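Phosphoglycerol transferase GacH (Streptococcus pyogenes MGAS5005, PDB 6DGM) probably transfers glycerol phosphate onto the streptococcal rhamnose polysaccharide, the fragment here being its sulfatase-like, manganese-binding domain with sn-glycerol-1-phosphate bound. Local coordinates at residues 101-106 with 308-313; 363-366 with 371-374. All coordinates share one frame; numbering follows the deposited sequence.

Interaction 1: residues 101-106 with 308-313; sequences PFYNFS and LINSSD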
loop_
_atom_site.group_PDB
_atom_site.type_symbol
_atom_site.label_atom_id
_atom_site.label_comp_id
_atom_site.label_asym_id
_atom_site.label_seq_id
_atom_site.Cartn_x
_atom_site.Cartn_y
_atom_site.Cartn_z
ATOM N N PRO A 101 -9.079 -7.597 0.555
ATOM C CA PRO A 101 -9.272 -6.863 -0.706
ATOM C C PRO A 101 -10.628 -6.189 -0.822
ATOM O O PRO A 101 -11.685 -6.764 -0.531
ATOM C CB PRO A 101 -9.092 -7.930 -1.793
ATOM C CG PRO A 101 -9.376 -9.229 -1.092
ATOM C CD PRO A 101 -8.965 -9.053 0.335
ATOM N N PHE A 102 -10.585 -4.958 -1.328
ATOM C CA PHE A 102 -11.800 -4.206 -1.629
ATOM C C PHE A 102 -12.685 -4.961 -2.605
ATOM O O PHE A 102 -13.914 -4.895 -2.509
ATOM C CB PHE A 102 -11.370 -2.860 -2.224
ATOM C CG PHE A 102 -12.420 -1.780 -2.195
ATOM C CD1 PHE A 102 -13.658 -1.963 -1.609
ATOM C CD2 PHE A 102 -12.124 -0.545 -2.740
ATOM C CE1 PHE A 102 -14.587 -0.933 -1.581
ATOM C CE2 PHE A 102 -13.049 0.482 -2.715
ATOM C CZ PHE A 102 -14.275 0.289 -2.137
ATOM N N TYR A 103 -12.086 -5.696 -3.541
ATOM C CA TYR A 103 -12.871 -6.367 -4.564
ATOM C C TYR A 103 -13.774 -7.461 -4.007
ATOM O O TYR A 103 -14.660 -7.916 -4.740
ATOM C CB TYR A 103 -11.980 -6.910 -5.692
ATOM C CG TYR A 103 -10.931 -7.918 -5.325
ATOM C CD1 TYR A 103 -11.281 -9.198 -4.888
ATOM C CD2 TYR A 103 -9.576 -7.628 -5.467
ATOM C CE1 TYR A 103 -10.327 -10.123 -4.556
ATOM C CE2 TYR A 103 -8.618 -8.551 -5.150
ATOM C CZ TYR A 103 -8.995 -9.810 -4.691
ATOM O OH TYR A 103 -8.045 -10.751 -4.355
ATOM N N ASN A 104 -13.581 -7.875 -2.754
ATOM C CA ASN A 104 -14.462 -8.853 -2.127
ATOM C C ASN A 104 -15.577 -8.221 -1.309
ATOM O O ASN A 104 -16.496 -8.934 -0.890
ATOM C CB ASN A 104 -13.679 -9.823 -1.249
ATOM C CG ASN A 104 -12.973 -10.880 -2.058
ATOM O OD1 ASN A 104 -13.335 -11.139 -3.216
ATOM N ND2 ASN A 104 -11.977 -11.530 -1.443
ATOM N N PHE A 105 -15.543 -6.909 -1.109
ATOM C CA PHE A 105 -16.644 -6.248 -0.432
ATOM C C PHE A 105 -17.719 -5.867 -1.442
ATOM O O PHE A 105 -17.521 -5.929 -2.655
ATOM C CB PHE A 105 -16.143 -5.004 0.303
ATOM C CG PHE A 105 -15.330 -5.306 1.533
ATOM C CD1 PHE A 105 -15.913 -5.903 2.648
ATOM C CD2 PHE A 105 -13.990 -5.009 1.573
ATOM C CE1 PHE A 105 -15.161 -6.171 3.775
ATOM C CE2 PHE A 105 -13.237 -5.271 2.698
ATOM C CZ PHE A 105 -13.806 -5.848 3.793
ATOM N N SER A 106 -18.875 -5.479 -0.920
ATOM C CA SER A 106 -19.989 -5.088 -1.771
ATOM C C SER A 106 -19.642 -3.841 -2.572
ATOM O O SER A 106 -18.913 -2.963 -2.112
ATOM C CB SER A 106 -21.211 -4.804 -0.900
ATOM O OG SER A 106 -22.178 -4.101 -1.654
ATOM N N LEU A 308 2.525 -7.975 -11.092
ATOM C CA LEU A 308 1.232 -7.309 -10.974
ATOM C C LEU A 308 0.550 -7.887 -9.743
ATOM O O LEU A 308 0.209 -9.079 -9.714
ATOM C CB LEU A 308 0.394 -7.557 -12.224
ATOM C CG LEU A 308 -1.071 -7.126 -12.181
ATOM C CD1 LEU A 308 -1.192 -5.682 -11.810
ATOM C CD2 LEU A 308 -1.729 -7.404 -13.521
ATOM N N ILE A 309 0.340 -7.045 -8.734
ATOM C CA ILE A 309 -0.316 -7.458 -7.504
ATOM C C ILE A 309 -1.309 -6.375 -7.101
ATOM O O ILE A 309 -1.399 -5.318 -7.725
ATOM C CB ILE A 309 0.679 -7.753 -6.370
ATOM C CG1 ILE A 309 1.439 -6.494 -5.956
ATOM C CG2 ILE A 309 1.656 -8.874 -6.804
ATOM C CD1 ILE A 309 2.478 -6.771 -4.866
ATOM N N ASN A 310 -2.073 -6.669 -6.060
ATOM C CA ASN A 310 -3.058 -5.750 -5.513
ATOM C C ASN A 310 -2.504 -5.109 -4.253
ATOM O O ASN A 310 -1.584 -5.630 -3.624
ATOM C CB ASN A 310 -4.300 -6.556 -5.130
ATOM C CG ASN A 310 -5.571 -5.753 -5.232
ATOM O OD1 ASN A 310 -5.788 -5.023 -6.206
ATOM N ND2 ASN A 310 -6.430 -5.883 -4.222
ATOM N N SER A 311 -3.099 -3.974 -3.865
ATOM C CA SER A 311 -2.673 -3.314 -2.631
ATOM C C SER A 311 -2.812 -4.239 -1.420
ATOM O O SER A 311 -2.010 -4.171 -0.480
ATOM C CB SER A 311 -3.474 -2.027 -2.403
ATOM O OG SER A 311 -4.883 -2.244 -2.277
ATOM N N SER A 312 -3.825 -5.106 -1.427
ATOM C CA SER A 312 -4.066 -6.018 -0.321
ATOM C C SER A 312 -2.993 -7.089 -0.195
ATOM O O SER A 312 -2.927 -7.752 0.843
ATOM C CB SER A 312 -5.440 -6.675 -0.496
ATOM O OG SER A 312 -5.520 -7.297 -1.761
ATOM N N ASP A 313 -2.160 -7.274 -1.221
ATOM C CA ASP A 313 -1.128 -8.291 -1.237
ATOM C C ASP A 313 0.185 -7.838 -0.607
ATOM O O ASP A 313 1.098 -8.652 -0.482
ATOM C CB ASP A 313 -0.800 -8.686 -2.689
ATOM C CG ASP A 313 -1.911 -9.447 -3.381
ATOM O OD1 ASP A 313 -2.585 -10.280 -2.730
ATOM O OD2 ASP A 313 -2.100 -9.199 -4.597
HETATM O O HOH W 1 -5.721 -9.811 -4.199
#

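Interaction 2: residues 363-366 with 371-374; sequences YDVT and YLLK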
loop_
_atom_site.group_PDB
_atom_site.type_symbol
_atom_site.label_atom_id
_atom_site.label_comp_id
_atom_site.label_asym_id
_atom_site.label_seq_id
_atom_site.Cartn_x
_atom_site.Cartn_y
_atom_site.Cartn_z
ATOM N N TYR A 363 -15.335 -12.251 5.583
ATOM C CA TYR A 363 -16.673 -12.078 6.127
ATOM C C TYR A 363 -16.662 -12.268 7.636
ATOM O O TYR A 363 -17.228 -11.454 8.380
ATOM C CB TYR A 363 -17.628 -13.061 5.445
ATOM C CG TYR A 363 -19.066 -12.886 5.842
ATOM C CD1 TYR A 363 -19.864 -11.932 5.235
ATOM C CD2 TYR A 363 -19.632 -13.674 6.839
ATOM C CE1 TYR A 363 -21.175 -11.769 5.598
ATOM C CE2 TYR A 363 -20.937 -13.511 7.211
ATOM C CZ TYR A 363 -21.704 -12.567 6.596
ATOM O OH TYR A 363 -23.012 -12.420 6.985
ATOM N N ASP A 364 -15.968 -13.306 8.112
ATOM C CA ASP A 364 -16.015 -13.623 9.530
ATOM C C ASP A 364 -15.553 -12.450 10.383
ATOM O O ASP A 364 -16.117 -12.196 11.456
ATOM C CB ASP A 364 -15.148 -14.839 9.838
ATOM C CG ASP A 364 -15.349 -15.330 11.247
ATOM O OD1 ASP A 364 -16.467 -15.837 11.501
ATOM O OD2 ASP A 364 -14.423 -15.192 12.092
ATOM N N VAL A 365 -14.508 -11.741 9.938
ATOM C CA VAL A 365 -13.912 -10.681 10.735
ATOM C C VAL A 365 -14.546 -9.312 10.499
ATOM O O VAL A 365 -14.192 -8.357 11.206
ATOM C CB VAL A 365 -12.391 -10.576 10.485
ATOM C CG1 VAL A 365 -11.701 -11.923 10.703
ATOM C CG2 VAL A 365 -12.083 -10.037 9.089
ATOM N N THR A 366 -15.474 -9.187 9.553
ATOM C CA THR A 366 -16.103 -7.890 9.311
ATOM C C THR A 366 -17.533 -7.908 9.834
ATOM O O THR A 366 -17.794 -7.472 10.962
ATOM C CB THR A 366 -16.010 -7.475 7.838
ATOM O OG1 THR A 366 -16.515 -8.504 6.989
ATOM C CG2 THR A 366 -14.561 -7.178 7.448
ATOM N N TYR A 371 -16.362 -16.447 14.210
ATOM C CA TYR A 371 -16.015 -17.826 14.510
ATOM C C TYR A 371 -14.521 -17.994 14.748
ATOM O O TYR A 371 -14.107 -18.921 15.452
ATOM C CB TYR A 371 -16.459 -18.736 13.363
ATOM C CG TYR A 371 -17.950 -18.878 13.216
ATOM C CD1 TYR A 371 -18.756 -19.127 14.321
ATOM C CD2 TYR A 371 -18.559 -18.786 11.967
ATOM C CE1 TYR A 371 -20.130 -19.271 14.191
ATOM C CE2 TYR A 371 -19.933 -18.932 11.831
ATOM C CZ TYR A 371 -20.712 -19.172 12.951
ATOM O OH TYR A 371 -22.080 -19.319 12.849
ATOM N N LEU A 372 -13.695 -17.121 14.159
ATOM C CA LEU A 372 -12.259 -17.260 14.325
ATOM C C LEU A 372 -11.802 -17.020 15.759
ATOM O O LEU A 372 -10.653 -17.344 16.078
ATOM C CB LEU A 372 -11.529 -16.304 13.394
ATOM C CG LEU A 372 -11.454 -16.781 11.953
ATOM C CD1 LEU A 372 -11.000 -15.652 11.046
ATOM C CD2 LEU A 372 -10.508 -17.944 11.814
ATOM N N LEU A 373 -12.664 -16.473 16.624
ATOM C CA LEU A 373 -12.274 -16.260 18.016
ATOM C C LEU A 373 -11.970 -17.572 18.725
ATOM O O LEU A 373 -11.276 -17.575 19.746
ATOM C CB LEU A 373 -13.366 -15.490 18.762
ATOM C CG LEU A 373 -13.630 -14.072 18.243
ATOM C CD1 LEU A 373 -14.856 -13.489 18.926
ATOM C CD2 LEU A 373 -12.429 -13.158 18.447
ATOM N N LYS A 374 -12.475 -18.683 18.209
ATOM C CA LYS A 374 -12.200 -19.991 18.774
ATOM C C LYS A 374 -10.921 -20.604 18.222
ATOM O O LYS A 374 -10.478 -21.636 18.729
ATOM C CB LYS A 374 -13.396 -20.908 18.517
ATOM C CG LYS A 374 -13.343 -22.206 19.288
ATOM C CD LYS A 374 -14.694 -22.901 19.295
ATOM C CE LYS A 374 -14.610 -24.249 20.009
ATOM N NZ LYS A 374 -15.931 -24.932 20.051
#

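Interaction 1: residues 101-106 with 308-313
The edge strand 308-310 of the mixed sheet runs into a turn, and that turn meets the loop after helix 89-98 where P101 packs against S312. CB of P101 lies 3.6 Å from OG of S312. The hydroxyl of S312 stands between its own backbone N and carbonyl carbon (chi1 55°), with OG facing P101. The same P101 CB sits over the centre of the Y103 ring, 3.4 Å above its plane. The ring reaches N310 obliquely, with CE2 of Y103 about 4.1 Å from CG of N310. Ring and amide planes are 45° apart. A water in the plane of the Y103 ring lies 2.5 Å from its OH and gives a weak, long bond to OD1 of D313. OD2 of D313 accepts the backbone N of N310 at 2.9 Å, with a nearly straight N-H (168°), and is also bonded by S341. Backbone N of D313 returns a bond to O of N310. This reciprocal pairing, side chain to backbone and backbone to carbonyl, closes the turn between strand 308-310 and helix 314-321, in an alkaline-phosphatase-like alpha/beta fold.

Interaction 2: residues 363-366 with 371-374
D364 turns its CG anti to the backbone N (chi1 -171°), which carries the carboxylate from the last turn of helix 349-365 to the backbone of Y371 and L372. Each oxygen takes one N-H. OD1 accepts Y371 N at 2.8 Å through its syn lone pair, although the bond is bent (145°). OD2 accepts L372 N at 2.9 Å and a straighter 161°, from the syn side but well out of the carboxylate plane. The two bonds make a fork that fixes the rotation of the carboxylate. D364 thus holds two successive backbone amides at the start of the 3-10 segment 371-374. OD1 has a further partner in the hydroxyl of Y9. The flanking side chains close in on the acid: CB of Y371 is 3.4 Å from OD1 of D364, and CG of L372 is 3.4 Å from OD2 of D364. Beside this polar pair, CG1 of V365 touches CD1 of L372 at 3.8 Å. Helix 11-29 flanks the junction, with I14 against D364, Y371 and L372. The ring of Y9, just before that helix, meets those of Y363 and Y371, so the C-terminal turn rests on the N-terminal region.

From the N terminus, helix 11-29 and the residues before it come first and later receive interaction 2. The chain then passes through helix 89-98 to the loop 101-106. Interaction 1 closes a long loop of 201 residues, which contains much of the mixed sheet, by bringing 308-313 back to that loop. Helices 314-321 and 328-339 follow, then helix 349-365. Interaction 2 closes a short loop of four residues just beyond its end. The two neither nest nor cross; they lie in series, with centres about 19 Å apart. Helix 349-365 joins them: Q355, L358 and Q362 meet the 101-106 loop, and CE1 of F105 packs on CG2 of T366 at 3.9 Å.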